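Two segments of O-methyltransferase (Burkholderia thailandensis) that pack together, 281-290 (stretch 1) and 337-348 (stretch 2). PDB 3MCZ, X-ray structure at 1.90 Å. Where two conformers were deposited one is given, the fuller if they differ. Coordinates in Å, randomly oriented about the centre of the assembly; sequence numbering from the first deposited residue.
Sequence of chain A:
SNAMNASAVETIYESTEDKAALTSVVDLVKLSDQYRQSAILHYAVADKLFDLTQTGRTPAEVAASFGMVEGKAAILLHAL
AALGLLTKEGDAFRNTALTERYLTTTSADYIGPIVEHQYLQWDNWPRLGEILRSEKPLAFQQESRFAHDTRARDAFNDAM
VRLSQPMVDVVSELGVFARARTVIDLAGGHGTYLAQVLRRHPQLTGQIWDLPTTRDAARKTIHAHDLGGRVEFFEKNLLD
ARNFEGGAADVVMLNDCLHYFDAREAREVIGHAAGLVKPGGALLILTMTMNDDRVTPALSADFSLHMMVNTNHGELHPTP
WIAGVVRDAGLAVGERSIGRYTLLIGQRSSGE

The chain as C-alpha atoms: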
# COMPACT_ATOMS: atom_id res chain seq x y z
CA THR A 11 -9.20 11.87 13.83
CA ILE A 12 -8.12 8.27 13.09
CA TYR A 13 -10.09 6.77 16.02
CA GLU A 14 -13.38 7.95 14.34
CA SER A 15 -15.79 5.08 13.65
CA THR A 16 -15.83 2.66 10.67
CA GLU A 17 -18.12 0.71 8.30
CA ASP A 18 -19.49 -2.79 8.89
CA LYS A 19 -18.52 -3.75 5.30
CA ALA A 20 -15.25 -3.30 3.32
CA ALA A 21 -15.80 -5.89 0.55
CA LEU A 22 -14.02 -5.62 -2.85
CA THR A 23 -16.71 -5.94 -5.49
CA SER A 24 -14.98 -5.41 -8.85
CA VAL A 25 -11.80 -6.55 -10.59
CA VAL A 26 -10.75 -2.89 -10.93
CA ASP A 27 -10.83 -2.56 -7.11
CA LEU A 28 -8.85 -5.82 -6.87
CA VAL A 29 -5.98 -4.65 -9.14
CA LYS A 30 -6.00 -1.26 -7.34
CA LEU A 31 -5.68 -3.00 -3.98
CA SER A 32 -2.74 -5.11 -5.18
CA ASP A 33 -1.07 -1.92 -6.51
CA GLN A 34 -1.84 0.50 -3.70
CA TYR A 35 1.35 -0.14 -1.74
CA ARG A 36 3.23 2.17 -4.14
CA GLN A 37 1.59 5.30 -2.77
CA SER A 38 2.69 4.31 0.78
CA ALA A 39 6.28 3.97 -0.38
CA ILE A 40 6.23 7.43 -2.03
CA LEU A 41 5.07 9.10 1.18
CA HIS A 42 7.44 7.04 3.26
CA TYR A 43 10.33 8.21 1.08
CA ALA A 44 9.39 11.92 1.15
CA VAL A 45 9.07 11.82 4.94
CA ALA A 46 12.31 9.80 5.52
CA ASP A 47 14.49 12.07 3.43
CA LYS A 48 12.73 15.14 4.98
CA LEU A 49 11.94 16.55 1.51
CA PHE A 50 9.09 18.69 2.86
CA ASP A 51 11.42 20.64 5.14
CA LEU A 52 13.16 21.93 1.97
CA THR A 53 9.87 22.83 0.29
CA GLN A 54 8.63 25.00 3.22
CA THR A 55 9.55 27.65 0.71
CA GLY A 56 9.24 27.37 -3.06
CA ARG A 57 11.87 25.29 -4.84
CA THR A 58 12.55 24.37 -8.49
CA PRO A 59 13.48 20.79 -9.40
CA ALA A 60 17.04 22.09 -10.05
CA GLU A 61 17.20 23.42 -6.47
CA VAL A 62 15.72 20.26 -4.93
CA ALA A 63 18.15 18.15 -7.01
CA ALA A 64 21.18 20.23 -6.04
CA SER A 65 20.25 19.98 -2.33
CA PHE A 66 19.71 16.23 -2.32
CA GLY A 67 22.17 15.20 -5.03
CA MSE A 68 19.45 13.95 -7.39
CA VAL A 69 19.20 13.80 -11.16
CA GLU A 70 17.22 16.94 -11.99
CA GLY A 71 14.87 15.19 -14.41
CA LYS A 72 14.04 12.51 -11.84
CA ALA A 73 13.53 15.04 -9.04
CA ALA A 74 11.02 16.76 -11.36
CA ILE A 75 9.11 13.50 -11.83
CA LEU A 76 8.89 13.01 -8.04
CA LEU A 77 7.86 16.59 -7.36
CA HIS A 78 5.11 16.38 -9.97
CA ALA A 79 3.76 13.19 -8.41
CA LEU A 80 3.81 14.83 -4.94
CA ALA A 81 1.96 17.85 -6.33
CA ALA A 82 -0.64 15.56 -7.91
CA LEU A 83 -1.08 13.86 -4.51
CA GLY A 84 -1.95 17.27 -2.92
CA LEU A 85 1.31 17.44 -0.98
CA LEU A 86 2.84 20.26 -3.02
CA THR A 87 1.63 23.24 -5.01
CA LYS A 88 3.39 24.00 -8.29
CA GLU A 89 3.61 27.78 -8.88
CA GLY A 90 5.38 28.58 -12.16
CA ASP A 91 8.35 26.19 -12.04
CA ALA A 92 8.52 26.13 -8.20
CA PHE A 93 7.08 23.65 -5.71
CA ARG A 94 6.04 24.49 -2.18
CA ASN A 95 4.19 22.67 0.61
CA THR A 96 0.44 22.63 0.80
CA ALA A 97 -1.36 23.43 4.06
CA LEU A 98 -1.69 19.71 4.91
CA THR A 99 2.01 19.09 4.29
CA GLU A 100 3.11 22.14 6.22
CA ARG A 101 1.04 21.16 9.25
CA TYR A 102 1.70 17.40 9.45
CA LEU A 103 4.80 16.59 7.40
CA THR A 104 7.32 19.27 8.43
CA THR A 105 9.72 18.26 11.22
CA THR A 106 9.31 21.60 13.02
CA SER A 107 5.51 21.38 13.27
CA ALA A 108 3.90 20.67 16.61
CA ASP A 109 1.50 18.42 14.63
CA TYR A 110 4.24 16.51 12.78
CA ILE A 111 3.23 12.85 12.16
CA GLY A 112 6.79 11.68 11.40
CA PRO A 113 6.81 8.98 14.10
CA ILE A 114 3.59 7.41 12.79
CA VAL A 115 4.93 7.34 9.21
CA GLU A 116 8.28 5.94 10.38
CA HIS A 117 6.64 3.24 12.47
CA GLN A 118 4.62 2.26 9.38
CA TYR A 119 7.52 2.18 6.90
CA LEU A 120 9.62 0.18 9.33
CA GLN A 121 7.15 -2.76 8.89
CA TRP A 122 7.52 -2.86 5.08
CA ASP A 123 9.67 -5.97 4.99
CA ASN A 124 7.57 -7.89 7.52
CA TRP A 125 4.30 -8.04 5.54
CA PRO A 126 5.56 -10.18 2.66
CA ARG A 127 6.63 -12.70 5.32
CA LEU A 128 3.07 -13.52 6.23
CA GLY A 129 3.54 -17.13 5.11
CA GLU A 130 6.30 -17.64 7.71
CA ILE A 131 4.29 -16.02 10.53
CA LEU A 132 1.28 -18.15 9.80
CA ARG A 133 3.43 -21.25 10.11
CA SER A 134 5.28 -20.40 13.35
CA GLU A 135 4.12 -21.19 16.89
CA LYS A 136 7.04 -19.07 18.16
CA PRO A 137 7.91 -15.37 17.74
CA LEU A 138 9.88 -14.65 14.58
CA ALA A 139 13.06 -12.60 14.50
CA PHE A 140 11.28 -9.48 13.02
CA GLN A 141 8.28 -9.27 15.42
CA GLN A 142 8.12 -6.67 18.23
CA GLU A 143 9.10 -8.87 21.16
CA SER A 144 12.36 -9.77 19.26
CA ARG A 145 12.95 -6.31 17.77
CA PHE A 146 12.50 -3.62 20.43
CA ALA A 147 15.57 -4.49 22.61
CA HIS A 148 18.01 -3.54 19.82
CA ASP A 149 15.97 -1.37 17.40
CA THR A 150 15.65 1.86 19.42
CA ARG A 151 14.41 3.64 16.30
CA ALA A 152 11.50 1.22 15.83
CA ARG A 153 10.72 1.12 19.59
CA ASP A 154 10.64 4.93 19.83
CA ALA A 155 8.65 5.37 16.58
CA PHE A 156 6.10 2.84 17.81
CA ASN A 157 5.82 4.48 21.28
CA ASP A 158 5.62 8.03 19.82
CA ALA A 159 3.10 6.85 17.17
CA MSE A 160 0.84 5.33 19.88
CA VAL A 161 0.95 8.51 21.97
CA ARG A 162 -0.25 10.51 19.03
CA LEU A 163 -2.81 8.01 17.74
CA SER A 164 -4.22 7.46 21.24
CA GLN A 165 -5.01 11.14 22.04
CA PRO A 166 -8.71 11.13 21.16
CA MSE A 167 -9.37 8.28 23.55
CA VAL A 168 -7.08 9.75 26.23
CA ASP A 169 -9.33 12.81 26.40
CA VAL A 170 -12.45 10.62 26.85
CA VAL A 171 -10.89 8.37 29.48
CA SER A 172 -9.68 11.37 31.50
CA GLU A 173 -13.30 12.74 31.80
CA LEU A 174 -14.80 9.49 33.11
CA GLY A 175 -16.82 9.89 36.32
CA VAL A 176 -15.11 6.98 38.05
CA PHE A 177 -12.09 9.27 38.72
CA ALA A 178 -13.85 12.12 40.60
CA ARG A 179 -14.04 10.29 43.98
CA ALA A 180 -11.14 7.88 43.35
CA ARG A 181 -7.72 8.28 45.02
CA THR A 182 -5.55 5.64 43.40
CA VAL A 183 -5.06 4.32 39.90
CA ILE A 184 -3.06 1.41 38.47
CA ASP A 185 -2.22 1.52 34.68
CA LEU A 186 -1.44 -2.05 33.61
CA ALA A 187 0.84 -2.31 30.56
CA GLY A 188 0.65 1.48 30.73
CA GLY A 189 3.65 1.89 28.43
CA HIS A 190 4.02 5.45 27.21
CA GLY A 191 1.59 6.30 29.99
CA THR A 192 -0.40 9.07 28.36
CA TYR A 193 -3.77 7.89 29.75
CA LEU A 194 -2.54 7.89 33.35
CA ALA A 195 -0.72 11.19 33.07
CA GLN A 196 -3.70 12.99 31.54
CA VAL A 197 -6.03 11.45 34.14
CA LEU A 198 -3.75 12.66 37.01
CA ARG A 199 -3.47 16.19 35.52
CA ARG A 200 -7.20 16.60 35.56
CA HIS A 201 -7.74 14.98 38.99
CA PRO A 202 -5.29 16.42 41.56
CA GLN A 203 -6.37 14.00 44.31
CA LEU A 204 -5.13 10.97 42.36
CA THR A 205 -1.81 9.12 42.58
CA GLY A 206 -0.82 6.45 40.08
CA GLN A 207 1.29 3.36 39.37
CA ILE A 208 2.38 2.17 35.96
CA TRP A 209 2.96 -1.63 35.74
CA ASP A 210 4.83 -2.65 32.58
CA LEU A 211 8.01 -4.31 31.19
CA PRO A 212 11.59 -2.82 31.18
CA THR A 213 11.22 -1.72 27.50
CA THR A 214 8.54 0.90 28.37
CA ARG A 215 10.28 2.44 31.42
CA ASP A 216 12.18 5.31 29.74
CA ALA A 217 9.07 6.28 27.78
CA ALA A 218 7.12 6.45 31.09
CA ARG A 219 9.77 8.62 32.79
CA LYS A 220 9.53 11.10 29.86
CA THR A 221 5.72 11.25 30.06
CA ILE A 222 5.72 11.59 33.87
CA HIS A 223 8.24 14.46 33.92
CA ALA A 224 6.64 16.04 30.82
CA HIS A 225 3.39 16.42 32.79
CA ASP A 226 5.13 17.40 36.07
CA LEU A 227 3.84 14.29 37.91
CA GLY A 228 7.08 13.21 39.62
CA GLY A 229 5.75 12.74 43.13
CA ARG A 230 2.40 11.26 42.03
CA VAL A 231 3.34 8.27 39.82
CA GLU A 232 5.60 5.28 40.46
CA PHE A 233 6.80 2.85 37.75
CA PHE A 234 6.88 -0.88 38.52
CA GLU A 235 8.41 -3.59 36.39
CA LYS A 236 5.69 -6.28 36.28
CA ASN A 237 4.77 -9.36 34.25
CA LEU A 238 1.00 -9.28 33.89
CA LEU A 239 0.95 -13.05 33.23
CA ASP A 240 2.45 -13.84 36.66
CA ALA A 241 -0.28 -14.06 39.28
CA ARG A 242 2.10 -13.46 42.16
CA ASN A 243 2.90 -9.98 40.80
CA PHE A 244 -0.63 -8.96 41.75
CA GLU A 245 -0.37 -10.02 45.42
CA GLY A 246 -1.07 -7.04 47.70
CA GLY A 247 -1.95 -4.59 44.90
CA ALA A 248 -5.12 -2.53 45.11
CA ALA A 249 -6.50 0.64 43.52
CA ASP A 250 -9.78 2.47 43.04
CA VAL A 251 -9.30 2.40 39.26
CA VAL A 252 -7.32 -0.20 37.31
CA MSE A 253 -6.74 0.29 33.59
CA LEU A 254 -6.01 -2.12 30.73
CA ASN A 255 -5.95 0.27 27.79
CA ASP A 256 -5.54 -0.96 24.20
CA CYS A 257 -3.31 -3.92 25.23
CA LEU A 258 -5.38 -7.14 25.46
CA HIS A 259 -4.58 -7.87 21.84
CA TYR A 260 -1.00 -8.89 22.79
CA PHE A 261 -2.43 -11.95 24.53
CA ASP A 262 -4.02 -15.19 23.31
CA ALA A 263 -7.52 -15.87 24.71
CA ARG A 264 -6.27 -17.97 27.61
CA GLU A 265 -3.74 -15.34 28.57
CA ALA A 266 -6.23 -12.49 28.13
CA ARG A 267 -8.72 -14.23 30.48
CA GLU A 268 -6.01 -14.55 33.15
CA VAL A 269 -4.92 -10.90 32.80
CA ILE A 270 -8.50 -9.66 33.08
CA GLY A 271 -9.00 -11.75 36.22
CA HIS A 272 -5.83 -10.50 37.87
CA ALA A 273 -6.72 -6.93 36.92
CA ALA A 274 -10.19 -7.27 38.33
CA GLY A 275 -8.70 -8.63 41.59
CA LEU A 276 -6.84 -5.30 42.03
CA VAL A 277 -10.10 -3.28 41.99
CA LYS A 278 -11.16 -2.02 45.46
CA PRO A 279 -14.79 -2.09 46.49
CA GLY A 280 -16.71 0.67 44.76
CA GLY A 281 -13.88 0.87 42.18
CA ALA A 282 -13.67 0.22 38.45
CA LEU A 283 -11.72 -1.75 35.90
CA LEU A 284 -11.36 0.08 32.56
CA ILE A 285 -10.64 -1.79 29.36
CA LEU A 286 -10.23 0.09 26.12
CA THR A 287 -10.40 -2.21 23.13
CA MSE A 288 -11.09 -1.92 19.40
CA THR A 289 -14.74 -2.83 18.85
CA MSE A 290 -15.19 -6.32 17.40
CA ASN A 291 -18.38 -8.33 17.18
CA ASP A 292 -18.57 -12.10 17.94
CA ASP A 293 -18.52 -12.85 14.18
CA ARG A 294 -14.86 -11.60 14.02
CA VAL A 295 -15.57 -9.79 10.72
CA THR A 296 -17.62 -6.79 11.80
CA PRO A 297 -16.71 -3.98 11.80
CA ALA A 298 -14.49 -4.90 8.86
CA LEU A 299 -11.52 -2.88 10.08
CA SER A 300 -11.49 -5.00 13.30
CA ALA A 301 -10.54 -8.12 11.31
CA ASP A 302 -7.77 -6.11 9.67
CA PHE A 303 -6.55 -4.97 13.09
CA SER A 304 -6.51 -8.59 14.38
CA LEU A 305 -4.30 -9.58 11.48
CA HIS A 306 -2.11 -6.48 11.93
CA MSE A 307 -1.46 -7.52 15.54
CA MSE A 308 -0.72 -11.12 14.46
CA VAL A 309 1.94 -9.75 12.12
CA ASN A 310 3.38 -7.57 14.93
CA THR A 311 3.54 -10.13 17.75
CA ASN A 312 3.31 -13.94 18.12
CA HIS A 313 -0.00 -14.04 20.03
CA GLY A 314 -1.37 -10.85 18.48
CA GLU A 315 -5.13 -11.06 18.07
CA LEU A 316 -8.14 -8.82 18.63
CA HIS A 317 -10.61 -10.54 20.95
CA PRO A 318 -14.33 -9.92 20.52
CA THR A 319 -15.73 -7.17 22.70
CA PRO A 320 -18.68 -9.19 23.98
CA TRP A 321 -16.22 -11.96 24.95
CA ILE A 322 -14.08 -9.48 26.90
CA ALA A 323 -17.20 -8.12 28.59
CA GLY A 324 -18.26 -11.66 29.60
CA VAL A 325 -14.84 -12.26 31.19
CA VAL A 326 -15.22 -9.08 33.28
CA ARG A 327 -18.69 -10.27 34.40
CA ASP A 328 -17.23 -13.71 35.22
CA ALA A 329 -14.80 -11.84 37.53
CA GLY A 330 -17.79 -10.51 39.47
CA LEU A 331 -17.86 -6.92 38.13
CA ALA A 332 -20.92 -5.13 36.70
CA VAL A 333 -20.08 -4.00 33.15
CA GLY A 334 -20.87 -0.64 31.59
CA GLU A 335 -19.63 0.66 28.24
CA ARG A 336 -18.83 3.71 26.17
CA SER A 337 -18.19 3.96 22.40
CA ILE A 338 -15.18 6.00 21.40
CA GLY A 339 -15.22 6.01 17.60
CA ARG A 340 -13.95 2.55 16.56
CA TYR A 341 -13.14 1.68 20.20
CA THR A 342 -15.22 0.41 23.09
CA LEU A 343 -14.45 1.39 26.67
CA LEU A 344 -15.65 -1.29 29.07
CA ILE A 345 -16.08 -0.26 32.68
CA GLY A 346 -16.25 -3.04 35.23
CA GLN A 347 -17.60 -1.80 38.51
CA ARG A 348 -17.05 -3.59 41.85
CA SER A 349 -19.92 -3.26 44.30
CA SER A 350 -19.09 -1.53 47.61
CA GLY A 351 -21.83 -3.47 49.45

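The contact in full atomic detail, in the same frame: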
# COMPACT_ATOMS: atom_id res chain seq x y z
N GLY A 281 -14.83 0.43 43.21
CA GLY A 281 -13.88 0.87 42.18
C GLY A 281 -14.26 0.34 40.80
O GLY A 281 -15.31 -0.27 40.61
N ALA A 282 -13.38 0.57 39.84
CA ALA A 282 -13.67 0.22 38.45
C ALA A 282 -12.44 -0.32 37.75
O ALA A 282 -11.31 0.14 37.98
CB ALA A 282 -14.21 1.45 37.67
N LEU A 283 -12.69 -1.27 36.87
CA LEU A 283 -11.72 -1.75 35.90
C LEU A 283 -12.10 -1.16 34.53
O LEU A 283 -13.27 -1.28 34.08
CB LEU A 283 -11.80 -3.29 35.82
CG LEU A 283 -10.93 -3.94 34.73
CD1 LEU A 283 -9.43 -3.58 34.89
CD2 LEU A 283 -11.10 -5.47 34.67
N LEU A 284 -11.13 -0.51 33.87
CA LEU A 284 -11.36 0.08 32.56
C LEU A 284 -10.60 -0.72 31.54
O LEU A 284 -9.41 -0.96 31.71
CB LEU A 284 -10.89 1.53 32.49
CG LEU A 284 -11.45 2.49 33.53
CD1 LEU A 284 -10.95 3.93 33.28
CD2 LEU A 284 -13.00 2.46 33.62
N ILE A 285 -11.29 -1.15 30.49
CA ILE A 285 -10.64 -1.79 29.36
C ILE A 285 -11.02 -1.10 28.07
O ILE A 285 -12.17 -1.07 27.70
CB ILE A 285 -11.00 -3.27 29.24
CG1 ILE A 285 -10.70 -4.04 30.55
CG2 ILE A 285 -10.26 -3.89 28.01
CD1 ILE A 285 -11.21 -5.50 30.59
N LEU A 286 -10.03 -0.54 27.40
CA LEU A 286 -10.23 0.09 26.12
C LEU A 286 -9.79 -0.92 25.06
O LEU A 286 -8.67 -1.44 25.11
CB LEU A 286 -9.36 1.32 26.04
CG LEU A 286 -9.53 2.18 24.81
CD1 LEU A 286 -10.96 2.75 24.72
CD2 LEU A 286 -8.48 3.31 24.88
N THR A 287 -10.66 -1.19 24.10
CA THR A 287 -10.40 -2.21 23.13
C THR A 287 -11.08 -1.86 21.80
O THR A 287 -12.19 -1.28 21.78
CB THR A 287 -10.82 -3.59 23.67
OG1 THR A 287 -10.41 -4.60 22.76
CG2 THR A 287 -12.36 -3.70 23.88
N MSE A 288 -10.44 -2.18 20.68
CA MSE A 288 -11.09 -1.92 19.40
C MSE A 288 -12.36 -2.75 19.30
O MSE A 288 -12.36 -3.96 19.55
CB MSE A 288 -10.21 -2.25 18.20
CG MSE A 288 -10.94 -1.89 16.88
SE MSE A 288 -9.70 -1.88 15.39
CE MSE A 288 -8.68 -0.45 16.23
N THR A 289 -13.44 -2.14 18.87
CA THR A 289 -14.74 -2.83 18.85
C THR A 289 -14.74 -3.97 17.82
O THR A 289 -14.36 -3.78 16.65
CB THR A 289 -15.84 -1.85 18.47
OG1 THR A 289 -15.82 -0.76 19.40
CG2 THR A 289 -17.22 -2.50 18.47
N MSE A 290 -15.12 -5.15 18.27
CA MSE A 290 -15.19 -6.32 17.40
C MSE A 290 -16.37 -7.18 17.83
O MSE A 290 -16.45 -7.58 18.99
CB MSE A 290 -13.89 -7.12 17.53
CG MSE A 290 -13.99 -8.54 17.00
SE MSE A 290 -12.42 -9.62 17.33
CE MSE A 290 -11.75 -9.23 15.48
N SER A 337 -18.78 3.98 23.74
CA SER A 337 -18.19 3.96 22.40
C SER A 337 -17.28 5.15 22.26
O SER A 337 -17.71 6.28 22.53
CB SER A 337 -19.26 4.09 21.32
OG SER A 337 -19.96 2.88 21.19
N ILE A 338 -16.05 4.92 21.81
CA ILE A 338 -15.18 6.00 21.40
C ILE A 338 -14.71 5.75 19.97
O ILE A 338 -13.68 5.12 19.74
CB ILE A 338 -13.98 6.17 22.35
CG1 ILE A 338 -14.41 5.99 23.81
CG2 ILE A 338 -13.28 7.53 22.07
CD1 ILE A 338 -13.28 5.99 24.80
N GLY A 339 -15.46 6.28 19.00
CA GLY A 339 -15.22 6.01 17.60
C GLY A 339 -15.22 4.49 17.34
O GLY A 339 -16.18 3.81 17.64
N ARG A 340 -14.11 3.98 16.83
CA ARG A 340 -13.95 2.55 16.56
C ARG A 340 -13.59 1.68 17.78
O ARG A 340 -13.35 0.47 17.65
CB ARG A 340 -12.86 2.37 15.48
CG ARG A 340 -11.43 2.68 15.94
CD ARG A 340 -10.38 2.36 14.84
NE ARG A 340 -10.24 3.40 13.83
CZ ARG A 340 -9.70 3.21 12.62
NH1 ARG A 340 -9.62 4.22 11.76
NH2 ARG A 340 -9.26 2.01 12.25
N TYR A 341 -13.48 2.33 18.94
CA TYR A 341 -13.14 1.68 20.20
C TYR A 341 -14.35 1.56 21.12
O TYR A 341 -15.31 2.35 21.06
CB TYR A 341 -11.98 2.44 20.88
CG TYR A 341 -10.62 2.10 20.34
CD1 TYR A 341 -10.12 2.68 19.17
CD2 TYR A 341 -9.83 1.18 20.99
CE1 TYR A 341 -8.83 2.32 18.68
CE2 TYR A 341 -8.59 0.82 20.52
CZ TYR A 341 -8.10 1.38 19.37
OH TYR A 341 -6.83 0.97 18.97
N THR A 342 -14.31 0.55 21.98
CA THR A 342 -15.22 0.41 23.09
C THR A 342 -14.41 0.51 24.39
O THR A 342 -13.39 -0.16 24.57
CB THR A 342 -15.97 -0.96 23.05
OG1 THR A 342 -16.74 -1.04 21.83
CG2 THR A 342 -16.93 -1.17 24.27
N LEU A 343 -14.92 1.32 25.30
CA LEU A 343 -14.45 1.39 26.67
C LEU A 343 -15.41 0.59 27.54
O LEU A 343 -16.63 0.86 27.59
CB LEU A 343 -14.34 2.84 27.14
CG LEU A 343 -13.83 3.03 28.58
CD1 LEU A 343 -12.35 2.57 28.75
CD2 LEU A 343 -13.99 4.51 28.97
N LEU A 344 -14.89 -0.47 28.14
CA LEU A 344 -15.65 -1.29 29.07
C LEU A 344 -15.27 -0.85 30.46
O LEU A 344 -14.08 -0.61 30.74
CB LEU A 344 -15.35 -2.78 28.88
CG LEU A 344 -15.74 -3.39 27.53
CD1 LEU A 344 -15.12 -4.86 27.46
CD2 LEU A 344 -17.24 -3.41 27.35
N ILE A 345 -16.28 -0.72 31.32
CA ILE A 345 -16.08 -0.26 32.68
C ILE A 345 -16.67 -1.34 33.59
O ILE A 345 -17.90 -1.50 33.69
CB ILE A 345 -16.74 1.14 32.90
CG1 ILE A 345 -16.23 2.19 31.88
CG2 ILE A 345 -16.53 1.68 34.35
CD1 ILE A 345 -17.27 2.57 30.78
N GLY A 346 -15.82 -2.07 34.27
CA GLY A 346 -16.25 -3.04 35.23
C GLY A 346 -16.29 -2.50 36.63
O GLY A 346 -15.26 -2.17 37.20
N GLN A 347 -17.46 -2.47 37.23
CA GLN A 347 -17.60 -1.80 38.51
C GLN A 347 -17.77 -2.83 39.64
O GLN A 347 -18.59 -3.74 39.52
CB GLN A 347 -18.80 -0.85 38.41
CG GLN A 347 -18.73 0.03 37.08
CD GLN A 347 -20.09 0.52 36.53
OE1 GLN A 347 -20.81 1.26 37.20
NE2 GLN A 347 -20.39 0.15 35.29
N ARG A 348 -16.95 -2.71 40.69
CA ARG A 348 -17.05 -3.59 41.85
C ARG A 348 -18.01 -2.96 42.84
O ARG A 348 -17.90 -1.78 43.16
CB ARG A 348 -15.68 -3.83 42.51
CG ARG A 348 -15.68 -4.96 43.53
CD ARG A 348 -14.34 -5.22 44.18
NE ARG A 348 -13.37 -5.93 43.32
CZ ARG A 348 -13.52 -7.18 42.90
NH1 ARG A 348 -14.61 -7.89 43.21
NH2 ARG A 348 -12.59 -7.72 42.13
O HOH W 1 -16.97 1.23 18.19
O HOH W 2 -13.91 -1.09 15.55

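The most unusual feature of this contact lies where the antiparallel ladder ends, at a small polar knot centred on the hydroxyl of Thr289. Its side chain points toward the other segment, and OG1 comes within 2.6 Å of Thr342 OG1, a short hydrogen bond in which either hydroxyl could be the donor. The same Thr289 OG1 lies 2.6 Å from a water that donates to Gly339 O at 2.8 Å. A second water donates to both Thr289 O (2.9 Å) and Arg340 O (2.7 Å), while Thr289 N donates to Arg340 O at 2.9 Å. Threonine suits this place because its short side chain carries a hydroxyl close to the backbone.

The segment 337-348 reaches this point through a type II' turn from Ile338 to Tyr341. Gly339 occupies the position with phi 55° and psi -120°, a conformation that glycine, lacking a side chain, adopts readily.

Beyond the turn the strands run antiparallel at 157°. Leu283 and Gly346 exchange two bonds, Leu283 N to Gly346 O and Gly346 N to Leu283 O, both 2.7 Å; Ile285 with Leu344 and Thr287 with Thr342 repeat the pattern. In the intervening pairs, CA-H groups approach carbonyls instead, most closely Ala282 CA to Gly346 O at 3.1 Å.

Side chains alternate between the sheet's faces. Ala282, Leu284, Leu286, Leu343 and Ile345 share one, where branched aliphatic groups fill the space between neighbours: Leu284 CD2 meets Ile345 CG1 at 3.7 Å. On the opposite face, Gly346 has no side chain beside Leu283; an ideal CB there would lie only 3.7 Å from Leu283 CB.

Near the turn, Tyr341 offers a broad ring: Met288 CA lies over one face, and the selenomethionine's flexible side chain brings Met288 CE to 3.7 Å from Tyr341 CZ.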